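Local coordinates for protein maltose operon transcriptional repressor (Staphylococcus aureus subsp. aureus Mu50, PDB 3HCW) that probably represses transcription of the maltose operon by binding DNA, with a C-terminal periplasmic-binding-protein-like region that probably responds to a small effector, at residues E36-H41 and A257-L262; D58-M63 and D70-L75; P82-L87 and K99-I104; G251-S256 and V273-E278. All blocks are in the same frame, centred on the assembly; numbering follows the deposited sequence.

Contact 1. Residues E36-H41 and A257-L262; sequences ETCNQH and AILNIL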
loop_
_atom_site.group_PDB
_atom_site.type_symbol
_atom_site.label_atom_id
_atom_site.label_comp_id
_atom_site.label_asym_id
_atom_site.label_seq_id
_atom_site.Cartn_x
_atom_site.Cartn_y
_atom_site.Cartn_z
ATOM N N GLU A 36 4.291 -4.767 16.512
ATOM C CA GLU A 36 3.801 -6.011 17.103
ATOM C C GLU A 36 4.793 -6.599 18.116
ATOM O O GLU A 36 4.380 -7.107 19.149
ATOM C CB GLU A 36 3.376 -7.032 16.034
ATOM C CG GLU A 36 4.497 -7.808 15.350
ATOM C CD GLU A 36 4.101 -8.328 13.974
ATOM O OE1 GLU A 36 4.964 -8.340 13.067
ATOM O OE2 GLU A 36 2.926 -8.715 13.797
ATOM N N THR A 37 6.089 -6.481 17.833
ATOM C CA THR A 37 7.148 -6.926 18.741
ATOM C C THR A 37 7.155 -6.080 20.016
ATOM O O THR A 37 7.100 -6.619 21.121
ATOM C CB THR A 37 8.518 -6.891 18.032
ATOM O OG1 THR A 37 8.535 -7.904 17.021
ATOM C CG2 THR A 37 9.701 -7.111 19.014
ATOM N N CYS A 38 7.199 -4.760 19.844
ATOM C CA CYS A 38 7.075 -3.806 20.942
ATOM C C CYS A 38 5.820 -4.035 21.794
ATOM O O CYS A 38 5.900 -4.015 23.022
ATOM C CB CYS A 38 7.091 -2.372 20.403
ATOM S SG CYS A 38 8.715 -1.830 19.831
ATOM N N ASN A 39 4.681 -4.274 21.140
ATOM C CA ASN A 39 3.399 -4.458 21.832
ATOM C C ASN A 39 3.292 -5.796 22.576
ATOM O O ASN A 39 2.440 -5.955 23.455
ATOM C CB ASN A 39 2.200 -4.308 20.876
ATOM C CG ASN A 39 2.042 -2.890 20.305
ATOM O OD1 ASN A 39 1.270 -2.693 19.370
ATOM N ND2 ASN A 39 2.772 -1.915 20.848
ATOM N N GLN A 40 4.157 -6.748 22.233
ATOM C CA GLN A 40 4.186 -8.035 22.927
ATOM C C GLN A 40 5.029 -7.970 24.202
ATOM O O GLN A 40 5.098 -8.945 24.953
ATOM C CB GLN A 40 4.707 -9.141 22.005
ATOM C CG GLN A 40 3.677 -9.699 21.037
ATOM C CD GLN A 40 4.299 -10.192 19.733
ATOM O OE1 GLN A 40 5.497 -10.476 19.666
ATOM N NE2 GLN A 40 3.482 -10.283 18.686
ATOM N N HIS A 41 5.664 -6.823 24.441
ATOM C CA HIS A 41 6.519 -6.634 25.612
ATOM C C HIS A 41 6.153 -5.376 26.410
ATOM O O HIS A 41 6.973 -4.848 27.169
ATOM C CB HIS A 41 7.992 -6.612 25.187
ATOM C CG HIS A 41 8.490 -7.925 24.666
ATOM N ND1 HIS A 41 8.241 -8.361 23.382
ATOM C CD2 HIS A 41 9.219 -8.899 25.258
ATOM C CE1 HIS A 41 8.793 -9.548 23.207
ATOM N NE2 HIS A 41 9.394 -9.896 24.330
ATOM N N ALA A 257 15.924 -5.692 19.132
ATOM C CA ALA A 257 17.203 -5.045 19.459
ATOM C C ALA A 257 17.044 -3.890 20.443
ATOM O O ALA A 257 17.778 -3.813 21.417
ATOM C CB ALA A 257 17.907 -4.550 18.201
ATOM N N ILE A 258 16.084 -3.005 20.186
ATOM C CA ILE A 258 15.901 -1.813 21.018
ATOM C C ILE A 258 15.409 -2.183 22.428
ATOM O O ILE A 258 15.833 -1.572 23.413
ATOM C CB ILE A 258 15.023 -0.735 20.309
ATOM C CG1 ILE A 258 15.141 0.636 20.992
ATOM C CG2 ILE A 258 13.570 -1.196 20.164
ATOM C CD1 ILE A 258 16.584 1.200 21.080
ATOM N N LEU A 259 14.563 -3.215 22.502
ATOM C CA LEU A 259 14.071 -3.782 23.753
ATOM C C LEU A 259 15.204 -4.362 24.577
ATOM O O LEU A 259 15.234 -4.204 25.797
ATOM C CB LEU A 259 13.051 -4.881 23.465
ATOM C CG LEU A 259 11.548 -4.604 23.569
ATOM C CD1 LEU A 259 11.162 -3.157 23.245
ATOM C CD2 LEU A 259 10.772 -5.610 22.707
ATOM N N ASN A 260 16.137 -5.022 23.893
ATOM C CA ASN A 260 17.299 -5.626 24.527
ATOM C C ASN A 260 18.269 -4.564 25.041
ATOM O O ASN A 260 18.842 -4.715 26.117
ATOM C CB ASN A 260 18.000 -6.600 23.572
ATOM C CG ASN A 260 17.208 -7.905 23.348
ATOM O OD1 ASN A 260 17.634 -8.763 22.576
ATOM N ND2 ASN A 260 16.060 -8.049 24.009
ATOM N N ILE A 261 18.427 -3.487 24.276
ATOM C CA ILE A 261 19.217 -2.340 24.713
ATOM C C ILE A 261 18.616 -1.709 25.987
ATOM O O ILE A 261 19.342 -1.420 26.939
ATOM C CB ILE A 261 19.422 -1.318 23.559
ATOM C CG1 ILE A 261 20.305 -1.944 22.473
ATOM C CG2 ILE A 261 20.033 -0.008 24.066
ATOM C CD1 ILE A 261 20.935 -0.968 21.502
ATOM N N LEU A 262 17.292 -1.568 26.024
ATOM C CA LEU A 262 16.597 -0.997 27.188
ATOM C C LEU A 262 16.559 -1.903 28.429
ATOM O O LEU A 262 16.337 -1.415 29.539
ATOM C CB LEU A 262 15.177 -0.551 26.813
ATOM C CG LEU A 262 15.054 0.618 25.835
ATOM C CD1 LEU A 262 13.635 0.692 25.281
ATOM C CD2 LEU A 262 15.485 1.952 26.462
#
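L259 on helix 247-263 meets T37 and C38 on helix 25-39 and H41 in the turn after it. Its CB sets out toward residues 36-41, and the chain forks at CG into two methyls with different neighbours. CD1 goes to the cysteine and stands 4.4 Å from C38 SG, an apolar contact. CD2 enters the angle between the threonine and the histidine. It lies 4.1 Å from T37 CG2 and 3.8 Å from H41 CG, and it approaches the imidazole obliquely. It also touches the stem of the histidine, 3.9 Å from H41 CB.

No hydrogen bond crosses between the segments. The ring that receives CD2 is nevertheless held in place. H41 CG stands opposite the carbonyl carbon, beside the backbone N (chi1 -67°), and from there H41 ND1 donates to T37 O at 3.1 Å, with a nearly straight N-H...O angle of 166°. The oxygen lies close to the ring plane. Q40 N also gives a bond to T37 O, from the opposite face of the carbonyl plane. Y43 adds contacts to both C38 and L259. E36, next to T37, forms a salt bridge with R248 and a hydrogen bond with Q252. The arrangement is the packing of two helices on one face of the sheet in a periplasmic-binding-protein-like fold.

Contact 2. Residues D58-M63 and D70-L75; sequences DEVYKM and DAFILL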
loop_
_atom_site.group_PDB
_atom_site.type_symbol
_atom_site.label_atom_id
_atom_site.label_comp_id
_atom_site.label_asym_id
_atom_site.label_seq_id
_atom_site.Cartn_x
_atom_site.Cartn_y
_atom_site.Cartn_z
ATOM N N ASP A 58 12.789 19.374 14.272
ATOM C CA ASP A 58 11.959 20.003 15.292
ATOM C C ASP A 58 11.160 18.980 16.087
ATOM O O ASP A 58 11.213 18.976 17.319
ATOM C CB ASP A 58 11.028 21.052 14.669
ATOM C CG ASP A 58 11.757 22.332 14.292
ATOM O OD1 ASP A 58 12.885 22.553 14.785
ATOM O OD2 ASP A 58 11.198 23.120 13.499
ATOM N N GLU A 59 10.453 18.097 15.383
ATOM C CA GLU A 59 9.525 17.173 16.033
ATOM C C GLU A 59 10.188 16.014 16.783
ATOM O O GLU A 59 9.608 15.486 17.734
ATOM C CB GLU A 59 8.424 16.703 15.072
ATOM C CG GLU A 59 8.635 15.393 14.352
ATOM C CD GLU A 59 7.340 14.609 14.246
ATOM O OE1 GLU A 59 6.888 14.314 13.121
ATOM O OE2 GLU A 59 6.754 14.303 15.301
ATOM N N VAL A 60 11.396 15.632 16.373
ATOM C CA VAL A 60 12.161 14.639 17.121
ATOM C C VAL A 60 12.749 15.291 18.371
ATOM O O VAL A 60 12.743 14.683 19.440
ATOM C CB VAL A 60 13.247 13.947 16.258
ATOM C CG1 VAL A 60 14.257 13.186 17.131
ATOM C CG2 VAL A 60 12.596 13.002 15.243
ATOM N N TYR A 61 13.217 16.535 18.241
ATOM C CA TYR A 61 13.735 17.289 19.392
ATOM C C TYR A 61 12.670 17.519 20.466
ATOM O O TYR A 61 12.980 17.492 21.659
ATOM C CB TYR A 61 14.361 18.625 18.973
ATOM C CG TYR A 61 15.048 19.348 20.111
ATOM C CD1 TYR A 61 16.285 18.920 20.588
ATOM C CD2 TYR A 61 14.452 20.453 20.722
ATOM C CE1 TYR A 61 16.918 19.575 21.638
ATOM C CE2 TYR A 61 15.073 21.111 21.772
ATOM C CZ TYR A 61 16.308 20.671 22.224
ATOM O OH TYR A 61 16.933 21.323 23.265
ATOM N N LYS A 62 11.431 17.747 20.028
ATOM C CA LYS A 62 10.281 17.831 20.924
ATOM C C LYS A 62 10.135 16.535 21.719
ATOM O O LYS A 62 10.045 16.579 22.944
ATOM C CB LYS A 62 9.001 18.150 20.145
ATOM C CG LYS A 62 7.778 18.450 21.020
ATOM C CD LYS A 62 6.736 19.310 20.289
ATOM C CE LYS A 62 6.099 18.589 19.099
ATOM N NZ LYS A 62 5.161 17.504 19.514
ATOM N N MET A 63 10.160 15.394 21.023
ATOM C CA MET A 63 10.143 14.069 21.667
ATOM C C MET A 63 11.282 13.833 22.678
ATOM O O MET A 63 11.079 13.133 23.674
ATOM C CB MET A 63 10.115 12.949 20.622
ATOM C CG MET A 63 8.861 12.939 19.756
ATOM S SD MET A 63 9.042 12.030 18.204
ATOM C CE MET A 63 8.794 10.352 18.769
ATOM N N ASP A 70 11.326 6.444 25.320
ATOM C CA ASP A 70 12.500 5.867 25.979
ATOM C C ASP A 70 13.645 5.708 24.989
ATOM O O ASP A 70 14.814 5.802 25.358
ATOM C CB ASP A 70 12.148 4.519 26.632
ATOM C CG ASP A 70 11.105 4.657 27.747
ATOM O OD1 ASP A 70 10.633 3.619 28.262
ATOM O OD2 ASP A 70 10.756 5.803 28.108
ATOM N N ALA A 71 13.296 5.481 23.724
ATOM C CA ALA A 71 14.285 5.212 22.686
ATOM C C ALA A 71 13.728 5.423 21.286
ATOM O O ALA A 71 12.527 5.658 21.098
ATOM C CB ALA A 71 14.815 3.801 22.830
ATOM N N PHE A 72 14.619 5.326 20.303
ATOM C CA PHE A 72 14.271 5.586 18.915
ATOM C C PHE A 72 14.706 4.468 17.992
ATOM O O PHE A 72 15.613 3.707 18.302
ATOM C CB PHE A 72 14.912 6.885 18.453
ATOM C CG PHE A 72 14.199 8.105 18.924
ATOM C CD1 PHE A 72 13.161 8.635 18.178
ATOM C CD2 PHE A 72 14.556 8.720 20.120
ATOM C CE1 PHE A 72 12.485 9.785 18.596
ATOM C CE2 PHE A 72 13.894 9.864 20.548
ATOM C CZ PHE A 72 12.856 10.404 19.778
ATOM N N ILE A 73 14.039 4.370 16.857
ATOM C CA ILE A 73 14.493 3.519 15.773
ATOM C C ILE A 73 14.460 4.408 14.537
ATOM O O ILE A 73 13.376 4.823 14.114
ATOM C CB ILE A 73 13.576 2.275 15.583
ATOM C CG1 ILE A 73 13.565 1.384 16.836
ATOM C CG2 ILE A 73 14.003 1.467 14.369
ATOM C CD1 ILE A 73 12.692 0.141 16.697
ATOM N N LEU A 74 15.637 4.748 13.999
ATOM C CA LEU A 74 15.723 5.494 12.731
ATOM C C LEU A 74 15.456 4.541 11.579
ATOM O O LEU A 74 16.182 3.564 11.399
ATOM C CB LEU A 74 17.100 6.127 12.536
ATOM C CG LEU A 74 17.644 7.103 13.579
ATOM C CD1 LEU A 74 18.954 7.674 13.107
ATOM C CD2 LEU A 74 16.672 8.210 13.813
ATOM N N LEU A 75 14.419 4.829 10.797
ATOM C CA LEU A 75 13.996 3.945 9.710
ATOM C C LEU A 75 14.700 4.214 8.372
ATOM O O LEU A 75 14.194 3.833 7.318
ATOM C CB LEU A 75 12.490 4.024 9.493
ATOM C CG LEU A 75 11.398 3.451 10.404
ATOM C CD1 LEU A 75 10.485 2.579 9.554
ATOM C CD2 LEU A 75 11.905 2.657 11.546
#
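F72 on strand 71-74 points its ring at V60 and M63, two residues on the inner side of helix 53-65. All three are buried, and no hydrogen bond joins the segments.

The apolar contacts gather at the far end of the ring. The valine and phenylalanine side chains run antiparallel past one another. V60 CG1 meets the ring obliquely, 4.1 Å from both F72 CZ and F72 CE1. Both M63 CB and the terminal CE touch the ring: M63 CB is 3.8 Å from F72 CZ, and M63 CE is 3.7 Å from F72 CE1. A bend at the last torsion (chi3 81°) turns CE back to the aromatic carbon instead of letting it run on past.

The sulfur makes a Met-aromatic contact. M63 SD lies 5.4 Å from the centroid of the F72 ring and 82° off its normal, so it sits at the ring edge and not over a face.

Around these side chains the layer continues. L87 of helix 82-89 also packs on F72, and I83 of the same helix touches V60. The F72 backbone bonds to P93 and I95 of the neighbouring strand region. Helix 53-65 connects parallel strands 44-47 and 71-74, and the phenylalanine ties helix to sheet in this beta-alpha-beta crossover of a Rossmann-like lobe.

Contact 3. Residues P82-L87 and K99-I104; sequences PIKQML and KPTSDI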
loop_
_atom_site.group_PDB
_atom_site.type_symbol
_atom_site.label_atom_id
_atom_site.label_comp_id
_atom_site.label_asym_id
_atom_site.label_seq_id
_atom_site.Cartn_x
_atom_site.Cartn_y
_atom_site.Cartn_z
ATOM N N PRO A 82 21.756 14.632 10.514
ATOM C CA PRO A 82 21.747 15.572 11.642
ATOM C C PRO A 82 20.792 15.171 12.767
ATOM O O PRO A 82 20.975 15.598 13.910
ATOM C CB PRO A 82 21.291 16.895 11.004
ATOM C CG PRO A 82 21.317 16.670 9.521
ATOM C CD PRO A 82 21.100 15.211 9.331
ATOM N N ILE A 83 19.778 14.374 12.440
ATOM C CA ILE A 83 18.867 13.841 13.451
ATOM C C ILE A 83 19.466 12.590 14.130
ATOM O O ILE A 83 19.191 12.334 15.297
ATOM C CB ILE A 83 17.402 13.681 12.899
ATOM C CG1 ILE A 83 16.400 13.312 14.002
ATOM C CG2 ILE A 83 17.340 12.715 11.768
ATOM C CD1 ILE A 83 16.067 11.825 14.101
ATOM N N LYS A 84 20.307 11.844 13.411
ATOM C CA LYS A 84 21.158 10.824 14.034
ATOM C C LYS A 84 22.188 11.497 14.950
ATOM O O LYS A 84 22.500 10.972 16.018
ATOM C CB LYS A 84 21.855 9.953 12.980
ATOM C CG LYS A 84 22.644 8.754 13.545
ATOM C CD LYS A 84 23.087 7.772 12.456
ATOM C CE LYS A 84 24.289 8.283 11.667
ATOM N NZ LYS A 84 24.577 7.431 10.479
ATOM N N GLN A 85 22.700 12.657 14.527
ATOM C CA GLN A 85 23.579 13.489 15.363
ATOM C C GLN A 85 22.887 14.040 16.612
ATOM O O GLN A 85 23.507 14.143 17.672
ATOM C CB GLN A 85 24.187 14.644 14.559
ATOM C CG GLN A 85 25.630 14.410 14.127
ATOM C CD GLN A 85 26.563 14.097 15.294
ATOM O OE1 GLN A 85 27.242 13.067 15.300
ATOM N NE2 GLN A 85 26.595 14.982 16.290
ATOM N N MET A 86 21.606 14.387 16.469
ATOM C CA MET A 86 20.770 14.866 17.576
ATOM C C MET A 86 20.693 13.823 18.695
ATOM O O MET A 86 21.008 14.130 19.844
ATOM C CB MET A 86 19.371 15.240 17.056
ATOM C CG MET A 86 18.389 15.817 18.085
ATOM S SD MET A 86 16.853 16.293 17.263
ATOM C CE MET A 86 17.359 17.870 16.588
ATOM N N LEU A 87 20.323 12.590 18.343
ATOM C CA LEU A 87 20.232 11.482 19.306
ATOM C C LEU A 87 21.577 11.104 19.922
ATOM O O LEU A 87 21.624 10.562 21.027
ATOM C CB LEU A 87 19.617 10.240 18.660
ATOM C CG LEU A 87 18.351 10.343 17.810
ATOM C CD1 LEU A 87 18.077 9.005 17.164
ATOM C CD2 LEU A 87 17.145 10.812 18.607
ATOM N N LYS A 99 22.507 0.896 6.732
ATOM C CA LYS A 99 23.939 0.583 6.751
ATOM C C LYS A 99 24.791 1.534 7.610
ATOM O O LYS A 99 24.681 2.754 7.470
ATOM C CB LYS A 99 24.494 0.597 5.325
ATOM C CG LYS A 99 25.688 -0.350 5.109
ATOM C CD LYS A 99 26.751 0.254 4.196
ATOM C CE LYS A 99 26.167 1.208 3.175
ATOM N NZ LYS A 99 27.189 1.545 2.146
ATOM N N PRO A 100 25.656 0.968 8.477
ATOM C CA PRO A 100 26.680 1.738 9.196
ATOM C C PRO A 100 27.631 2.394 8.214
ATOM O O PRO A 100 28.076 1.754 7.261
ATOM C CB PRO A 100 27.414 0.676 10.023
ATOM C CG PRO A 100 27.071 -0.648 9.383
ATOM C CD PRO A 100 25.692 -0.465 8.839
ATOM N N THR A 101 27.926 3.664 8.446
ATOM C CA THR A 101 28.664 4.469 7.480
ATOM C C THR A 101 29.863 5.223 8.084
ATOM O O THR A 101 30.545 5.981 7.387
ATOM C CB THR A 101 27.701 5.445 6.740
ATOM O OG1 THR A 101 28.454 6.400 5.980
ATOM C CG2 THR A 101 26.795 6.192 7.722
ATOM N N SER A 102 30.133 5.000 9.369
ATOM C CA SER A 102 31.099 5.828 10.093
ATOM C C SER A 102 31.798 5.096 11.236
ATOM O O SER A 102 31.462 3.953 11.547
ATOM C CB SER A 102 30.401 7.082 10.628
ATOM O OG SER A 102 31.343 8.108 10.869
ATOM N N ASP A 103 32.774 5.767 11.851
ATOM C CA ASP A 103 33.473 5.241 13.028
ATOM C C ASP A 103 32.585 5.123 14.262
ATOM O O ASP A 103 32.618 4.101 14.947
ATOM C CB ASP A 103 34.716 6.074 13.357
ATOM C CG ASP A 103 36.000 5.268 13.265
ATOM O OD1 ASP A 103 35.988 4.071 13.633
ATOM O OD2 ASP A 103 37.029 5.839 12.841
ATOM N N ILE A 104 31.791 6.156 14.539
ATOM C CA ILE A 104 30.886 6.138 15.702
ATOM C C ILE A 104 29.757 5.105 15.581
ATOM O O ILE A 104 29.217 4.661 16.591
ATOM C CB ILE A 104 30.306 7.542 16.042
ATOM C CG1 ILE A 104 29.630 8.168 14.810
ATOM C CG2 ILE A 104 31.401 8.433 16.635
ATOM C CD1 ILE A 104 29.003 9.544 15.041
#
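In the beta-alpha-beta unit formed by strand 71-74, helix 82-89 and strand 94-97, the loop that leaves the last strand passes the helix, and T101 and I104 meet K84 and Q85. The two sides come together through side-chain ends, while the backbones stay well apart: the nearest CA atoms, those of Q85 and I104, are 10.4 Å from each other.

K84 reaches toward the loop as an extended chain (chi1 -173°) that bends at chi3, 77°. This brings K84 NZ to 3.7 Å from T101 CG2. The lysine crosses the threonine obliquely, and the methyl, not the hydroxyl, does the touching. It is a van der Waals contact with no hydrogen bond.

The second meeting is a little farther along the loop. Q85 folds at chi2 (-56°), which turns its amide so that Q85 OE1 lies 3.9 Å from I104 CD1. The side chains cross at about a right angle. Here an amide oxygen, not an ammonium group, faces a methyl, again without a hydrogen bond.

D105, just past the loop segment, supplies a carboxylate close by: its OD1 accepts from T101 N and has a long, weak ion pair with K84 NZ. No salt bridge joins the two segments themselves. The K99 amine forms a salt bridge with D148 on helix 144-159, in the other lobe. The arrangement is a connection between parallel strands 94-97 and 110-113 that packs against the preceding helix and also bridges the two lobes of a periplasmic-binding-protein-like fold.

Contact 4. Residues G251-S256 and V273-E278; sequences GQQAGS and VIIDTE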
loop_
_atom_site.group_PDB
_atom_site.type_symbol
_atom_site.label_atom_id
_atom_site.label_comp_id
_atom_site.label_asym_id
_atom_site.label_seq_id
_atom_site.Cartn_x
_atom_site.Cartn_y
_atom_site.Cartn_z
ATOM N N GLY A 251 11.763 -5.197 10.758
ATOM C CA GLY A 251 11.066 -4.494 11.827
ATOM C C GLY A 251 11.058 -5.253 13.145
ATOM O O GLY A 251 11.323 -4.674 14.206
ATOM N N GLN A 252 10.760 -6.549 13.079
ATOM C CA GLN A 252 10.767 -7.402 14.267
ATOM C C GLN A 252 12.148 -7.418 14.914
ATOM O O GLN A 252 12.252 -7.313 16.129
ATOM C CB GLN A 252 10.313 -8.828 13.938
ATOM C CG GLN A 252 8.824 -8.945 13.655
ATOM C CD GLN A 252 8.423 -10.321 13.131
ATOM O OE1 GLN A 252 9.268 -11.183 12.890
ATOM N NE2 GLN A 252 7.121 -10.527 12.958
ATOM N N GLN A 253 13.192 -7.531 14.094
ATOM C CA GLN A 253 14.582 -7.533 14.578
ATOM C C GLN A 253 14.991 -6.193 15.211
ATOM O O GLN A 253 15.699 -6.170 16.214
ATOM C CB GLN A 253 15.540 -7.886 13.444
ATOM C CG GLN A 253 15.426 -9.322 12.928
ATOM C CD GLN A 253 15.980 -10.346 13.901
ATOM O OE1 GLN A 253 17.099 -10.205 14.403
ATOM N NE2 GLN A 253 15.201 -11.386 14.168
ATOM N N ALA A 254 14.531 -5.085 14.630
ATOM C CA ALA A 254 14.804 -3.759 15.183
ATOM C C ALA A 254 14.087 -3.567 16.511
ATOM O O ALA A 254 14.647 -2.978 17.442
ATOM C CB ALA A 254 14.397 -2.676 14.202
ATOM N N GLY A 255 12.852 -4.074 16.576
ATOM C CA GLY A 255 12.034 -4.063 17.793
ATOM C C GLY A 255 12.659 -4.859 18.923
ATOM O O GLY A 255 12.738 -4.386 20.058
ATOM N N SER A 256 13.115 -6.067 18.604
ATOM C CA SER A 256 13.848 -6.903 19.561
ATOM C C SER A 256 15.141 -6.262 20.057
ATOM O O SER A 256 15.408 -6.279 21.258
ATOM C CB SER A 256 14.140 -8.267 18.952
ATOM O OG SER A 256 12.927 -8.973 18.763
ATOM N N VAL A 273 23.051 -6.371 12.179
ATOM C CA VAL A 273 22.241 -7.568 11.998
ATOM C C VAL A 273 21.829 -7.596 10.533
ATOM O O VAL A 273 21.267 -6.622 10.022
ATOM C CB VAL A 273 21.000 -7.605 12.937
ATOM C CG1 VAL A 273 20.154 -8.854 12.686
ATOM C CG2 VAL A 273 21.419 -7.532 14.420
ATOM N N ILE A 274 22.139 -8.695 9.851
ATOM C CA ILE A 274 21.846 -8.820 8.430
ATOM C C ILE A 274 20.675 -9.796 8.202
ATOM O O ILE A 274 20.698 -10.936 8.667
ATOM C CB ILE A 274 23.126 -9.187 7.624
ATOM C CG1 ILE A 274 24.171 -8.051 7.707
ATOM C CG2 ILE A 274 22.803 -9.536 6.161
ATOM C CD1 ILE A 274 23.919 -6.818 6.800
ATOM N N ILE A 275 19.645 -9.313 7.515
ATOM C CA ILE A 275 18.482 -10.110 7.136
ATOM C C ILE A 275 18.647 -10.543 5.674
ATOM O O ILE A 275 18.853 -9.704 4.793
ATOM C CB ILE A 275 17.150 -9.319 7.378
ATOM C CG1 ILE A 275 16.727 -9.411 8.838
ATOM C CG2 ILE A 275 15.990 -9.834 6.527
ATOM C CD1 ILE A 275 17.153 -8.249 9.658
ATOM N N ASP A 276 18.586 -11.854 5.440
ATOM C CA ASP A 276 18.759 -12.440 4.107
ATOM C C ASP A 276 17.595 -12.078 3.198
ATOM O O ASP A 276 16.460 -12.004 3.641
ATOM C CB ASP A 276 18.843 -13.975 4.182
ATOM C CG ASP A 276 20.105 -14.480 4.877
ATOM O OD1 ASP A 276 21.162 -13.802 4.842
ATOM O OD2 ASP A 276 20.033 -15.592 5.446
ATOM N N THR A 277 17.891 -11.876 1.922
ATOM C CA THR A 277 16.869 -11.553 0.943
ATOM C C THR A 277 16.597 -12.759 0.031
ATOM O O THR A 277 17.291 -13.771 0.096
ATOM C CB THR A 277 17.279 -10.340 0.108
ATOM O OG1 THR A 277 18.420 -10.675 -0.678
ATOM C CG2 THR A 277 17.602 -9.122 1.009
ATOM N N GLU A 278 15.578 -12.647 -0.812
ATOM C CA GLU A 278 15.197 -13.747 -1.682
ATOM C C GLU A 278 14.646 -13.243 -3.013
ATOM O O GLU A 278 13.681 -12.478 -3.052
ATOM C CB GLU A 278 14.173 -14.647 -0.972
ATOM C CG GLU A 278 13.574 -15.729 -1.842
ATOM C CD GLU A 278 12.488 -16.540 -1.130
ATOM O OE1 GLU A 278 12.036 -16.132 -0.035
ATOM O OE2 GLU A 278 12.077 -17.592 -1.675
#
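Q252 O is gripped twice by S256, one turn along helix 247-263, in the same turn from which Q253 extends to V273 and I275. The backbone bond from S256 N is 2.9 Å long. The hydroxyl S256 OG adds a longer bond to Q252 O, 3.2 Å. It comes from above the carbonyl plane, 36° out of it, while the amide arrives from the opposite face. The serine hydroxyl is thereby tied to its own helix and takes no part in the contact with the strand.

Across the contact, Q253 does all the touching from the helix side. Its CB points at the strand, and the chain bends at chi2, -72°. The aliphatic part lies against I275: Q253 CG is 3.9 Å from I275 CD1, the methyl at the end of that residue, and Q253 CB is 4.1 Å from it. The bend then carries the amide to the valine, where Q253 OE1 stands 3.8 Å from V273 CG1. Those two side chains cross at about a right angle.

V273 and I275 are alternate residues of strand 272-280, which explains why both face the helix. I111 of the adjacent strand 110-113 packs on each of them. Helix 247-263 thus packs on a strand that lies between 110-113 and 241-244 in the sheet of the periplasmic-binding-protein-like fold.

No hydrogen bond or salt bridge joins the two segments. The contact is van der Waals in kind: the methylenes of the glutamine meet I275, and its amide oxygen meets V273.

How the contacts relate
Contacts 1 to 3 lie in the lobe of the N-terminal strands; contact 4 begins there, and its strand segment runs on toward the other lobe. Helix 247-263 serves contacts 1 and 4, whose centres are 13 Å apart; T37 packs on Q252 and S256 between them. Contacts 2 and 3, 14 Å apart, use the opposite face of the sheet and meet where F72 and L74 pack on helix 82-89. Strand 71-74 links the faces, with A71 and I73 touching I258. Contacts 2 and 3 follow in series, both nested inside the long loop closed by contact 1, and contact 4 crosses contact 1. The late helix and strand thus return to complete a lobe begun by the first strands.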